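Local coordinates for protein alpha-L-rhamnosidase (Aspergillus terreus, PDB 6GSZ) that probably hydrolyses terminal non-reducing alpha-L-rhamnose residues from alpha-L-rhamnosides, as a calcium-binding, multidomain glycosidase, at residues A[21-26]-A[70-75]; A[43-48]-A[66-71]; A[341-346]-A[386-391]; A[350-355]-A[405-410]. One frame throughout, in Å; residues are numbered along the deposited sequence. Where two conformers were deposited one is given.

Interaction 1: residues A[21-26]-A[70-75]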
loop_
_atom_site.group_PDB
_atom_site.type_symbol
_atom_site.label_atom_id
_atom_site.label_comp_id
_atom_site.label_asym_id
_atom_site.label_seq_id
_atom_site.Cartn_x
_atom_site.Cartn_y
_atom_site.Cartn_z
ATOM N N THR A 21 13.062 -10.965 -17.882
ATOM C CA THR A 21 14.097 -10.892 -18.930
ATOM C C THR A 21 13.551 -10.190 -20.180
ATOM O O THR A 21 14.362 -9.754 -21.025
ATOM C CB THR A 21 14.561 -12.286 -19.330
ATOM O OG1 THR A 21 13.458 -13.033 -19.835
ATOM C CG2 THR A 21 15.202 -12.993 -18.164
ATOM N N GLN A 22 12.217 -10.052 -20.275
ATOM C CA GLN A 22 11.561 -9.342 -21.404
ATOM C C GLN A 22 10.602 -8.328 -20.782
ATOM O O GLN A 22 9.380 -8.401 -20.974
ATOM C CB GLN A 22 10.860 -10.329 -22.343
ATOM C CG GLN A 22 11.802 -11.340 -22.978
ATOM C CD GLN A 22 11.079 -12.376 -23.797
ATOM O OE1 GLN A 22 10.812 -12.174 -24.962
ATOM N NE2 GLN A 22 10.683 -13.441 -23.166
ATOM N N PRO A 23 11.096 -7.338 -20.014
ATOM C CA PRO A 23 10.215 -6.419 -19.290
ATOM C C PRO A 23 9.450 -5.529 -20.268
ATOM O O PRO A 23 10.048 -4.992 -21.226
ATOM C CB PRO A 23 11.182 -5.588 -18.442
ATOM C CG PRO A 23 12.465 -5.645 -19.203
ATOM C CD PRO A 23 12.518 -7.060 -19.752
ATOM N N ARG A 24 8.158 -5.318 -19.985
ATOM C CA ARG A 24 7.359 -4.389 -20.780
ATOM C C ARG A 24 7.784 -2.964 -20.446
ATOM O O ARG A 24 8.279 -2.689 -19.347
ATOM C CB ARG A 24 5.867 -4.649 -20.518
ATOM C CG ARG A 24 5.415 -6.030 -21.005
ATOM C CD ARG A 24 4.019 -6.353 -20.557
ATOM N NE ARG A 24 3.941 -6.472 -19.119
ATOM C CZ ARG A 24 2.835 -6.365 -18.402
ATOM N NH1 ARG A 24 1.675 -6.157 -19.020
ATOM N NH2 ARG A 24 2.865 -6.439 -17.068
ATOM N N VAL A 25 7.535 -2.055 -21.404
ATOM C CA VAL A 25 8.002 -0.691 -21.358
ATOM C C VAL A 25 6.795 0.241 -21.409
ATOM O O VAL A 25 5.871 0.033 -22.190
ATOM C CB VAL A 25 8.992 -0.393 -22.509
ATOM C CG1 VAL A 25 9.633 0.968 -22.330
ATOM C CG2 VAL A 25 10.031 -1.507 -22.635
ATOM N N SER A 26 6.858 1.320 -20.653
ATOM C CA SER A 26 5.843 2.378 -20.635
ATOM C C SER A 26 6.516 3.749 -20.609
ATOM O O SER A 26 7.589 3.887 -20.039
ATOM C CB SER A 26 4.934 2.280 -19.429
ATOM O OG SER A 26 4.324 1.014 -19.310
ATOM N N SER A 70 16.456 -8.833 -27.692
ATOM C CA SER A 70 16.599 -10.185 -27.189
ATOM C C SER A 70 16.475 -10.153 -25.657
ATOM O O SER A 70 16.690 -9.122 -25.021
ATOM C CB SER A 70 17.918 -10.786 -27.602
ATOM O OG SER A 70 18.952 -9.915 -27.226
ATOM N N PRO A 71 16.068 -11.266 -25.044
ATOM C CA PRO A 71 15.951 -11.325 -23.573
ATOM C C PRO A 71 17.237 -10.936 -22.842
ATOM O O PRO A 71 18.339 -11.248 -23.297
ATOM C CB PRO A 71 15.575 -12.779 -23.289
ATOM C CG PRO A 71 14.967 -13.272 -24.594
ATOM C CD PRO A 71 15.728 -12.548 -25.682
ATOM N N LEU A 72 17.076 -10.174 -21.774
ATOM C CA LEU A 72 18.199 -9.834 -20.904
ATOM C C LEU A 72 18.598 -11.051 -20.059
ATOM O O LEU A 72 17.777 -11.823 -19.618
ATOM C CB LEU A 72 17.811 -8.658 -20.006
ATOM C CG LEU A 72 17.503 -7.356 -20.738
ATOM C CD1 LEU A 72 16.740 -6.409 -19.844
ATOM C CD2 LEU A 72 18.782 -6.711 -21.240
ATOM N N GLN A 73 19.904 -11.204 -19.882
ATOM C CA GLN A 73 20.450 -12.252 -18.993
ATOM C C GLN A 73 20.510 -11.754 -17.531
ATOM O O GLN A 73 20.518 -10.546 -17.249
ATOM C CB GLN A 73 21.826 -12.648 -19.554
ATOM C CG GLN A 73 21.728 -13.290 -20.932
ATOM C CD GLN A 73 23.054 -13.795 -21.441
ATOM O OE1 GLN A 73 23.932 -14.142 -20.671
ATOM N NE2 GLN A 73 23.204 -13.847 -22.747
ATOM N N SER A 74 20.724 -12.694 -16.597
ATOM C CA SER A 74 20.956 -12.355 -15.197
ATOM C C SER A 74 22.147 -11.402 -15.097
ATOM O O SER A 74 23.234 -11.693 -15.662
ATOM C CB SER A 74 21.230 -13.633 -14.425
ATOM O OG SER A 74 21.625 -13.306 -13.093
ATOM N N GLY A 75 21.970 -10.280 -14.389
ATOM C CA GLY A 75 23.043 -9.318 -14.209
ATOM C C GLY A 75 23.385 -8.479 -15.429
ATOM O O GLY A 75 24.337 -7.684 -15.378
#
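A single backbone hydrogen bond joins the two loops where Thr-21 faces Leu-72: Leu-72 N donates to Thr-21 O at 2.8 Å, almost straight at 161° and on a lone pair of the carbonyl. The same oxygen also receives a CA-H...O contact from Pro-71, whose CA lies 3.4 Å away. Both groups reaching it thus come from consecutive residues of 70-75. Thr-21 returns the approach with its methyl group. OG1 lies between the backbone N and the carbonyl carbon (chi1 60°), and CG2, beside the backbone N, comes to 3.2 Å from Leu-72 O, a tight fit of methyl against carbonyl. Gln-22 lays CG, at 4.0 Å, and more distantly CD, beside Pro-71 CG, with the two side chains alongside each other and pointing the same way. On the inner side, Pro-23 CD meets Leu-72 CD1 at 4.3 Å. This is a loose contact, but both residues are buried and both rest on Val-101 of strand 99-103. Pro-23 also touches Phe-9 of strand 3-9, while Leu-72 reaches Trp-67. The arrangement, two proline-containing loops joined by one backbone bond over apolar side chains, is consistent with loop-to-loop packing beside the sheets of an immunoglobulin-like domain, here the N-terminal one.

Interaction 2: residues A[43-48]-A[66-71]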
loop_
_atom_site.group_PDB
_atom_site.type_symbol
_atom_site.label_atom_id
_atom_site.label_comp_id
_atom_site.label_asym_id
_atom_site.label_seq_id
_atom_site.Cartn_x
_atom_site.Cartn_y
_atom_site.Cartn_z
ATOM N N ILE A 43 12.253 2.629 -29.683
ATOM C CA ILE A 43 12.974 2.259 -28.447
ATOM C C ILE A 43 14.424 1.958 -28.840
ATOM O O ILE A 43 14.680 1.081 -29.656
ATOM C CB ILE A 43 12.342 1.055 -27.738
ATOM C CG1 ILE A 43 10.883 1.292 -27.390
ATOM C CG2 ILE A 43 13.168 0.735 -26.489
ATOM C CD1 ILE A 43 10.141 0.116 -26.765
ATOM N N GLU A 44 15.344 2.701 -28.224
ATOM C CA GLU A 44 16.797 2.504 -28.359
ATOM C C GLU A 44 17.262 1.631 -27.195
ATOM O O GLU A 44 17.028 1.974 -26.031
ATOM C CB GLU A 44 17.505 3.856 -28.339
ATOM C CG GLU A 44 19.020 3.774 -28.524
ATOM C CD GLU A 44 19.658 5.110 -28.190
ATOM O OE1 GLU A 44 20.046 5.838 -29.132
ATOM O OE2 GLU A 44 19.667 5.462 -26.987
ATOM N N VAL A 45 17.903 0.521 -27.533
ATOM C CA VAL A 45 18.490 -0.362 -26.547
ATOM C C VAL A 45 20.003 -0.449 -26.764
ATOM O O VAL A 45 20.465 -0.915 -27.819
ATOM C CB VAL A 45 17.844 -1.754 -26.612
ATOM C CG1 VAL A 45 18.412 -2.674 -25.529
ATOM C CG2 VAL A 45 16.326 -1.654 -26.535
ATOM N N LYS A 46 20.759 -0.029 -25.738
ATOM C CA LYS A 46 22.249 -0.049 -25.785
ATOM C C LYS A 46 22.784 -1.124 -24.836
ATOM O O LYS A 46 22.425 -1.101 -23.655
ATOM C CB LYS A 46 22.810 1.344 -25.459
ATOM C CG LYS A 46 24.325 1.454 -25.422
ATOM C CD LYS A 46 24.977 1.296 -26.771
ATOM C CE LYS A 46 26.480 1.493 -26.718
ATOM N NZ LYS A 46 27.166 0.268 -26.249
ATOM N N ARG A 47 23.609 -2.043 -25.341
ATOM C CA ARG A 47 24.316 -3.035 -24.579
ATOM C C ARG A 47 25.793 -2.688 -24.658
ATOM O O ARG A 47 26.224 -2.300 -25.724
ATOM C CB ARG A 47 24.077 -4.410 -25.206
ATOM C CG ARG A 47 22.860 -5.082 -24.633
ATOM C CD ARG A 47 22.665 -6.477 -25.217
ATOM N NE ARG A 47 21.559 -7.152 -24.550
ATOM C CZ ARG A 47 20.337 -7.233 -25.020
ATOM N NH1 ARG A 47 19.934 -6.399 -25.976
ATOM N NH2 ARG A 47 19.534 -8.170 -24.570
ATOM N N ALA A 48 26.503 -2.809 -23.526
ATOM C CA ALA A 48 27.927 -2.508 -23.484
ATOM C C ALA A 48 28.606 -3.242 -24.662
ATOM O O ALA A 48 28.254 -4.488 -24.904
ATOM C CB ALA A 48 28.481 -2.879 -22.115
ATOM N N PRO A 66 5.720 -4.342 -25.607
ATOM C CA PRO A 66 6.712 -5.393 -25.481
ATOM C C PRO A 66 8.171 -4.944 -25.430
ATOM O O PRO A 66 8.550 -3.914 -25.964
ATOM C CB PRO A 66 6.493 -6.258 -26.726
ATOM C CG PRO A 66 5.092 -5.914 -27.182
ATOM C CD PRO A 66 4.950 -4.437 -26.850
ATOM N N TRP A 67 8.960 -5.701 -24.646
ATOM C CA TRP A 67 10.412 -5.566 -24.754
ATOM C C TRP A 67 10.817 -5.855 -26.200
ATOM O O TRP A 67 10.441 -6.896 -26.712
ATOM C CB TRP A 67 11.060 -6.557 -23.793
ATOM C CG TRP A 67 12.558 -6.562 -23.850
ATOM C CD1 TRP A 67 13.362 -7.554 -24.363
ATOM C CD2 TRP A 67 13.428 -5.515 -23.401
ATOM N NE1 TRP A 67 14.681 -7.182 -24.272
ATOM C CE2 TRP A 67 14.751 -5.949 -23.676
ATOM C CE3 TRP A 67 13.218 -4.263 -22.821
ATOM C CZ2 TRP A 67 15.846 -5.141 -23.395
ATOM C CZ3 TRP A 67 14.310 -3.480 -22.534
ATOM C CH2 TRP A 67 15.608 -3.918 -22.824
ATOM N N PRO A 68 11.537 -4.953 -26.868
ATOM C CA PRO A 68 11.794 -5.137 -28.306
ATOM C C PRO A 68 13.071 -5.885 -28.693
ATOM O O PRO A 68 13.298 -6.193 -29.834
ATOM C CB PRO A 68 11.920 -3.682 -28.795
ATOM C CG PRO A 68 12.560 -2.977 -27.604
ATOM C CD PRO A 68 11.889 -3.605 -26.392
ATOM N N SER A 69 13.930 -6.156 -27.714
ATOM C CA SER A 69 15.264 -6.718 -28.007
ATOM C C SER A 69 15.280 -8.204 -27.597
ATOM O O SER A 69 14.245 -8.809 -27.256
ATOM C CB SER A 69 16.321 -5.851 -27.320
ATOM O OG SER A 69 17.657 -6.298 -27.543
ATOM N N SER A 70 16.456 -8.833 -27.692
ATOM C CA SER A 70 16.599 -10.185 -27.189
ATOM C C SER A 70 16.475 -10.153 -25.657
ATOM O O SER A 70 16.690 -9.122 -25.021
ATOM C CB SER A 70 17.918 -10.786 -27.602
ATOM O OG SER A 70 18.952 -9.915 -27.226
ATOM N N PRO A 71 16.068 -11.266 -25.044
ATOM C CA PRO A 71 15.951 -11.325 -23.573
ATOM C C PRO A 71 17.237 -10.936 -22.842
ATOM O O PRO A 71 18.339 -11.248 -23.297
ATOM C CB PRO A 71 15.575 -12.779 -23.289
ATOM C CG PRO A 71 14.967 -13.272 -24.594
ATOM C CD PRO A 71 15.728 -12.548 -25.682
HETATM O O HOH W 1 20.675 -10.295 -23.735
#
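Ser-70 O is gripped by two side-chain donors, Arg-47 NH2 at 3.0 Å from across the contact and Trp-67 NE1 at 2.9 Å from its own loop. They reach the carbonyl from opposite faces of its plane, each more than 50° out of it, while the oxygen itself lies in the plane of the guanidinium and close to that of the indole. Arg-47 NH1 adds a bond to Ser-69 OG, 2.8 Å long. With OG anti to the backbone N (chi1 -180°), it meets NH1 near the guanidinium plane. A water 2.6 Å from Arg-47 NH2 accepts from it and donates to Pro-71 O, extending the grip by one more residue. Arg-47 NE turns to Glu-76 in a salt bridge, so the guanidinium is fixed along several edges and its charge is probably balanced there.

Below this polar end the contact is apolar. Ile-43 CG2 lies 3.9 Å from Pro-68 CG, the two side chains crossing at about a right angle. Val-45 divides its branches: CG2 meets the same Pro-68 CG, while CG1 comes to 4.1 Å from Trp-67 CH2 obliquely. The indole is also packed from its own loop: Pro-68 CD sits over one face, offset toward the rim, while the NE1 bond fixes its rotation.

Ile-43 and Val-45 belong to strand 38-46, which lies between strands 53-58 and 78-86 in the N-terminal immunoglobulin-like domain. The loop 66-71 crosses over this sheet, with Pro-68 and Ser-69 also on Phe-55 and Trp-67 on Val-80.

Interaction 3: residues A[341-346]-A[386-391]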
loop_
_atom_site.group_PDB
_atom_site.type_symbol
_atom_site.label_atom_id
_atom_site.label_comp_id
_atom_site.label_asym_id
_atom_site.label_seq_id
_atom_site.Cartn_x
_atom_site.Cartn_y
_atom_site.Cartn_z
ATOM N N ARG A 341 14.170 9.753 15.328
ATOM C CA ARG A 341 15.618 9.952 15.211
ATOM C C ARG A 341 16.020 10.936 16.303
ATOM O O ARG A 341 15.404 12.000 16.443
ATOM C CB ARG A 341 16.004 10.543 13.844
ATOM C CG ARG A 341 17.510 10.805 13.697
ATOM C CD ARG A 341 17.903 11.511 12.420
ATOM N NE ARG A 341 17.550 12.921 12.467
ATOM C CZ ARG A 341 17.437 13.732 11.402
ATOM N NH1 ARG A 341 17.137 15.013 11.570
ATOM N NH2 ARG A 341 17.622 13.256 10.178
ATOM N N ILE A 342 17.021 10.556 17.102
ATOM C CA ILE A 342 17.464 11.384 18.224
ATOM C C ILE A 342 18.927 11.751 17.990
ATOM O O ILE A 342 19.658 11.001 17.327
ATOM C CB ILE A 342 17.264 10.686 19.591
ATOM C CG1 ILE A 342 18.172 9.466 19.793
ATOM C CG2 ILE A 342 15.786 10.388 19.796
ATOM C CD1 ILE A 342 17.980 8.734 21.106
ATOM N N ARG A 343 19.293 12.936 18.503
ATOM C CA ARG A 343 20.647 13.397 18.539
ATOM C C ARG A 343 20.881 13.946 19.942
ATOM O O ARG A 343 20.289 14.965 20.307
ATOM C CB ARG A 343 20.864 14.462 17.460
ATOM C CG ARG A 343 20.745 13.914 16.045
ATOM C CD ARG A 343 20.567 14.915 14.925
ATOM N NE ARG A 343 20.629 14.288 13.603
ATOM C CZ ARG A 343 20.625 14.969 12.456
ATOM N NH1 ARG A 343 20.367 16.266 12.469
ATOM N NH2 ARG A 343 20.899 14.363 11.313
ATOM N N VAL A 344 21.688 13.238 20.734
ATOM C CA VAL A 344 21.644 13.456 22.155
ATOM C C VAL A 344 22.992 13.079 22.772
ATOM O O VAL A 344 23.626 12.134 22.344
ATOM C CB VAL A 344 20.500 12.634 22.779
ATOM C CG1 VAL A 344 20.676 11.132 22.534
ATOM C CG2 VAL A 344 20.324 12.931 24.262
ATOM N N LYS A 345 23.374 13.817 23.822
ATOM C CA LYS A 345 24.524 13.498 24.663
ATOM C C LYS A 345 24.035 13.337 26.105
ATOM O O LYS A 345 23.213 14.096 26.595
ATOM C CB LYS A 345 25.599 14.597 24.603
ATOM C CG LYS A 345 26.725 14.400 25.609
ATOM C CD LYS A 345 27.971 15.186 25.315
ATOM C CE LYS A 345 29.137 14.660 26.136
ATOM N NZ LYS A 345 30.243 15.632 26.221
ATOM N N GLY A 346 24.567 12.356 26.814
ATOM C CA GLY A 346 24.179 12.209 28.187
ATOM C C GLY A 346 25.060 11.213 28.913
ATOM O O GLY A 346 25.954 10.622 28.310
ATOM N N VAL A 386 27.998 13.347 21.412
ATOM C CA VAL A 386 26.673 13.412 20.862
ATOM C C VAL A 386 26.420 12.134 20.055
ATOM O O VAL A 386 27.199 11.768 19.196
ATOM C CB VAL A 386 26.506 14.647 19.977
ATOM C CG1 VAL A 386 25.140 14.658 19.294
ATOM C CG2 VAL A 386 26.715 15.909 20.791
ATOM N N GLN A 387 25.312 11.471 20.340
ATOM C CA GLN A 387 24.990 10.203 19.669
ATOM C C GLN A 387 23.752 10.418 18.786
ATOM O O GLN A 387 22.900 11.184 19.138
ATOM C CB GLN A 387 24.717 9.131 20.718
ATOM C CG GLN A 387 25.897 8.914 21.667
ATOM C CD GLN A 387 25.590 7.860 22.703
ATOM O OE1 GLN A 387 25.324 8.183 23.871
ATOM N NE2 GLN A 387 25.585 6.600 22.272
ATOM N N GLU A 388 23.701 9.735 17.635
ATOM C CA GLU A 388 22.530 9.730 16.800
ATOM C C GLU A 388 21.994 8.301 16.712
ATOM O O GLU A 388 22.771 7.348 16.548
ATOM C CB GLU A 388 22.852 10.269 15.421
ATOM C CG GLU A 388 23.242 11.720 15.449
ATOM C CD GLU A 388 23.398 12.345 14.083
ATOM O OE1 GLU A 388 23.634 11.599 13.118
ATOM O OE2 GLU A 388 23.263 13.568 13.995
ATOM N N TRP A 389 20.670 8.167 16.816
ATOM C CA TRP A 389 20.051 6.836 16.810
ATOM C C TRP A 389 18.684 6.906 16.157
ATOM O O TRP A 389 17.908 7.834 16.374
ATOM C CB TRP A 389 19.981 6.280 18.232
ATOM C CG TRP A 389 19.197 5.011 18.410
ATOM C CD1 TRP A 389 19.659 3.737 18.262
ATOM C CD2 TRP A 389 17.810 4.890 18.752
ATOM N NE1 TRP A 389 18.667 2.829 18.527
ATOM C CE2 TRP A 389 17.513 3.513 18.808
ATOM C CE3 TRP A 389 16.774 5.812 18.957
ATOM C CZ2 TRP A 389 16.243 3.052 19.134
ATOM C CZ3 TRP A 389 15.515 5.352 19.273
ATOM C CH2 TRP A 389 15.259 3.987 19.359
ATOM N N GLU A 390 18.404 5.805 15.462
ATOM C CA GLU A 390 17.077 5.407 15.039
ATOM C C GLU A 390 16.998 3.905 15.275
ATOM O O GLU A 390 18.022 3.210 15.121
ATOM C CB GLU A 390 16.807 5.648 13.543
ATOM C CG GLU A 390 16.751 7.099 13.145
ATOM C CD GLU A 390 16.587 7.375 11.649
ATOM O OE1 GLU A 390 16.006 6.532 10.893
ATOM O OE2 GLU A 390 17.021 8.467 11.255
ATOM N N PRO A 391 15.816 3.358 15.613
ATOM C CA PRO A 391 15.692 1.906 15.719
ATOM C C PRO A 391 15.856 1.261 14.347
ATOM O O PRO A 391 15.660 1.926 13.301
ATOM C CB PRO A 391 14.302 1.687 16.309
ATOM C CG PRO A 391 13.533 2.931 15.850
ATOM C CD PRO A 391 14.542 4.068 15.818
HETATM O O HOH W 2 26.313 10.417 25.099
#
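Ile-342 and Trp-389 exchange two backbone hydrogen bonds, Ile-342 N to Trp-389 O at 3.0 Å and Trp-389 N to Ile-342 O at 3.1 Å. Val-344 and Gln-387 repeat the exchange. Between them Arg-343 and Glu-388 form a non-hydrogen-bonded antiparallel pair, where Arg-343 CA makes a CA-H...O contact of 3.2 Å with Gln-387 O. Strand 387-389 is outermost in this sheet of the concanavalin-like domain, beside 339-344 and then 417-424.

Glu-388 OE2 forms a salt bridge with Arg-343 NE at 2.8 Å, over one face of the guanidinium. Both residues have alternate conformers, so this bridge is doubtful as a constant feature. The Glu-390 carboxylate is satisfied elsewhere, OE2 by Arg-311 and OE1 by Trp-339. A water 2.7 Å from Gln-387 OE1, which accepts from Gly-346 N, can donate to it, though other acceptors compete for its protons; OE1 also accepts from Ser-382 N, and NE2 donates to Ser-271. Trp-389 NE1 donates to Glu-267.

On the buried face Ile-342 CD1 touches Trp-389 CE3 obliquely, at 3.8 Å. The chemistry implies an edge strand held chiefly by its backbone, with polar side-chain ends paired with neighbouring strands and loops, and charge pairing beside Arg-343 that is probably variable.

Interaction 4: residues A[350-355]-A[405-410]; sequences QTIRFV and GWPADT
Gln-350 reaches across to Gly-405 with its amide: NE2 donates to Gly-405 O at 2.9 Å and 169°, the oxygen lying in the amide plane while the donor stands above the carbonyl plane. CG anti to the backbone N (chi1 -178°) starts an extended chain towards the loop. The same NE2 has a weak bond to a water that also accepts from Ala-408 N. Beside this polar end, Gly-405 CA comes to 3.7 Å from Thr-351 O; a CB here would clash with Thr-351 O and with the preceding carbonyl at this positive phi (83°), so the close approach suits glycine.

Ile-352 carries the apolar part. Its CD1 meets Pro-407 CD at 3.7 Å, the side chains crossing at about a right angle, and its CG2 touches Trp-406 CE3 at 4.0 Å, obliquely to the indole. Farther along the strand, Phe-354 CZ and Trp-406 CZ3 meet edge to edge at 4.1 Å, each near the plane of the other ring.

A second layer sets the indole. Trp-406 NE1 donates to Thr-410 O at 2.8 Å, with the acceptor at the ring edge, and Pro-407 CD lies over one face near the rim. Pro-407 to Thr-410 form a type I turn that brings this carbonyl round to the indole nitrogen.

In the concanavalin-like domain, strand 351-361 runs between strands 376-380 and 400-404, and the loop 405-410 leaves the end of the latter. Val-344 touches Trp-406, Pro-407 and Thr-410, so the loop packs on both strand 339-344 and Ile-352.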
loop_
_atom_site.group_PDB
_atom_site.type_symbol
_atom_site.label_atom_id
_atom_site.label_comp_id
_atom_site.label_asym_id
_atom_site.label_seq_id
_atom_site.Cartn_x
_atom_site.Cartn_y
_atom_site.Cartn_z
ATOM N N GLN A 350 22.919 5.806 31.365
ATOM C CA GLN A 350 21.573 6.355 31.525
ATOM C C GLN A 350 20.688 5.934 30.347
ATOM O O GLN A 350 21.075 6.076 29.173
ATOM C CB GLN A 350 21.626 7.876 31.625
ATOM C CG GLN A 350 20.250 8.496 31.831
ATOM C CD GLN A 350 20.355 9.866 32.419
ATOM O OE1 GLN A 350 21.235 10.111 33.243
ATOM N NE2 GLN A 350 19.448 10.757 32.037
ATOM N N THR A 351 19.488 5.443 30.667
ATOM C CA THR A 351 18.554 4.966 29.676
ATOM C C THR A 351 17.404 5.965 29.483
ATOM O O THR A 351 16.734 6.377 30.442
ATOM C CB THR A 351 18.007 3.584 30.072
ATOM O OG1 THR A 351 19.105 2.705 30.308
ATOM C CG2 THR A 351 17.067 2.982 29.037
ATOM N N ILE A 352 17.150 6.293 28.210
ATOM C CA ILE A 352 15.989 7.043 27.792
ATOM C C ILE A 352 14.917 6.067 27.288
ATOM O O ILE A 352 15.227 5.174 26.502
ATOM C CB ILE A 352 16.351 8.025 26.659
ATOM C CG1 ILE A 352 17.708 8.700 26.851
ATOM C CG2 ILE A 352 15.227 9.021 26.455
ATOM C CD1 ILE A 352 18.102 9.632 25.715
ATOM N N ARG A 353 13.667 6.303 27.703
ATOM C CA ARG A 353 12.535 5.500 27.272
ATOM C C ARG A 353 11.570 6.378 26.470
ATOM O O ARG A 353 11.306 7.544 26.859
ATOM C CB ARG A 353 11.807 4.900 28.477
ATOM C CG ARG A 353 10.698 3.926 28.111
ATOM C CD ARG A 353 9.939 3.373 29.296
ATOM N NE ARG A 353 9.173 4.419 29.950
ATOM C CZ ARG A 353 8.529 4.273 31.098
ATOM N NH1 ARG A 353 8.522 3.098 31.710
ATOM N NH2 ARG A 353 7.863 5.297 31.610
ATOM N N PHE A 354 11.069 5.790 25.366
ATOM C CA PHE A 354 10.134 6.457 24.452
ATOM C C PHE A 354 8.891 5.595 24.299
ATOM O O PHE A 354 8.994 4.482 23.788
ATOM C CB PHE A 354 10.795 6.657 23.092
ATOM C CG PHE A 354 12.097 7.413 23.097
ATOM C CD1 PHE A 354 12.127 8.782 23.044
ATOM C CD2 PHE A 354 13.314 6.748 23.205
ATOM C CE1 PHE A 354 13.325 9.475 23.049
ATOM C CE2 PHE A 354 14.507 7.443 23.172
ATOM C CZ PHE A 354 14.515 8.801 23.123
ATOM N N VAL A 355 7.751 6.084 24.818
ATOM C CA VAL A 355 6.500 5.348 24.745
ATOM C C VAL A 355 5.595 6.055 23.727
ATOM O O VAL A 355 5.215 7.222 23.952
ATOM C CB VAL A 355 5.818 5.246 26.130
ATOM C CG1 VAL A 355 4.474 4.551 26.059
ATOM C CG2 VAL A 355 6.705 4.524 27.145
ATOM N N GLY A 405 13.789 9.832 31.270
ATOM C CA GLY A 405 15.234 9.663 31.339
ATOM C C GLY A 405 16.014 10.524 30.365
ATOM O O GLY A 405 17.215 10.322 30.194
ATOM N N TRP A 406 15.350 11.454 29.661
ATOM C CA TRP A 406 16.064 12.339 28.740
ATOM C C TRP A 406 17.095 13.153 29.510
ATOM O O TRP A 406 16.780 13.700 30.564
ATOM C CB TRP A 406 15.091 13.239 27.959
ATOM C CG TRP A 406 15.784 14.064 26.921
ATOM C CD1 TRP A 406 16.400 15.265 27.103
ATOM C CD2 TRP A 406 15.988 13.701 25.538
ATOM N NE1 TRP A 406 16.951 15.697 25.930
ATOM C CE2 TRP A 406 16.714 14.754 24.947
ATOM C CE3 TRP A 406 15.613 12.607 24.749
ATOM C CZ2 TRP A 406 17.065 14.746 23.604
ATOM C CZ3 TRP A 406 15.975 12.591 23.422
ATOM C CH2 TRP A 406 16.703 13.641 22.860
ATOM N N PRO A 407 18.356 13.227 29.038
ATOM C CA PRO A 407 19.413 13.862 29.816
ATOM C C PRO A 407 19.327 15.394 29.828
ATOM O O PRO A 407 19.016 16.039 28.823
ATOM C CB PRO A 407 20.711 13.368 29.156
ATOM C CG PRO A 407 20.315 13.062 27.730
ATOM C CD PRO A 407 18.862 12.653 27.781
ATOM N N ALA A 408 19.601 15.946 31.004
ATOM C CA ALA A 408 19.708 17.381 31.210
ATOM C C ALA A 408 20.753 17.999 30.260
ATOM O O ALA A 408 20.618 19.161 29.859
ATOM C CB ALA A 408 20.046 17.618 32.658
ATOM N N ASP A 409 21.782 17.217 29.889
ATOM C CA ASP A 409 22.896 17.699 29.043
ATOM C C ASP A 409 22.409 18.192 27.668
ATOM O O ASP A 409 23.075 19.023 27.066
ATOM C CB ASP A 409 23.950 16.611 28.794
ATOM C CG ASP A 409 24.461 15.921 30.067
ATOM O OD1 ASP A 409 25.469 16.529 30.676
ATOM O OD2 ASP A 409 23.803 14.922 30.532
ATOM N N THR A 410 21.298 17.646 27.146
ATOM C CA THR A 410 20.791 18.009 25.828
ATOM C C THR A 410 19.373 18.574 25.949
ATOM O O THR A 410 18.479 17.965 26.547
ATOM C CB THR A 410 20.773 16.800 24.882
ATOM O OG1 THR A 410 22.097 16.257 24.741
ATOM C CG2 THR A 410 20.263 17.162 23.504
HETATM O O HOH W 3 20.648 13.679 33.021
#

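The four contacts form two neighbouring pairs, one in the N-terminal immunoglobulin-like domain and one in the concanavalin-like domain, their closest atoms about 31 Å apart. All are partly buried, each setting buried apolar residues (Pro-23 and Leu-72, Ile-43 and Val-45, Ile-342 and Trp-389, Ile-352 and Phe-354) beside more exposed polar ends. Interactions 1 and 2 use overlapping parts of one loop, 66-71 through an arginine network above apolar contacts and 70-75 through a lone backbone bond. Interactions 3 and 4 touch through a probable hydrogen bond from Lys-345 N to Thr-410 OG1. Only interaction 3 is a strand ladder; the others set loops against strands or one another, relying more on side chains in interactions 2 and 4.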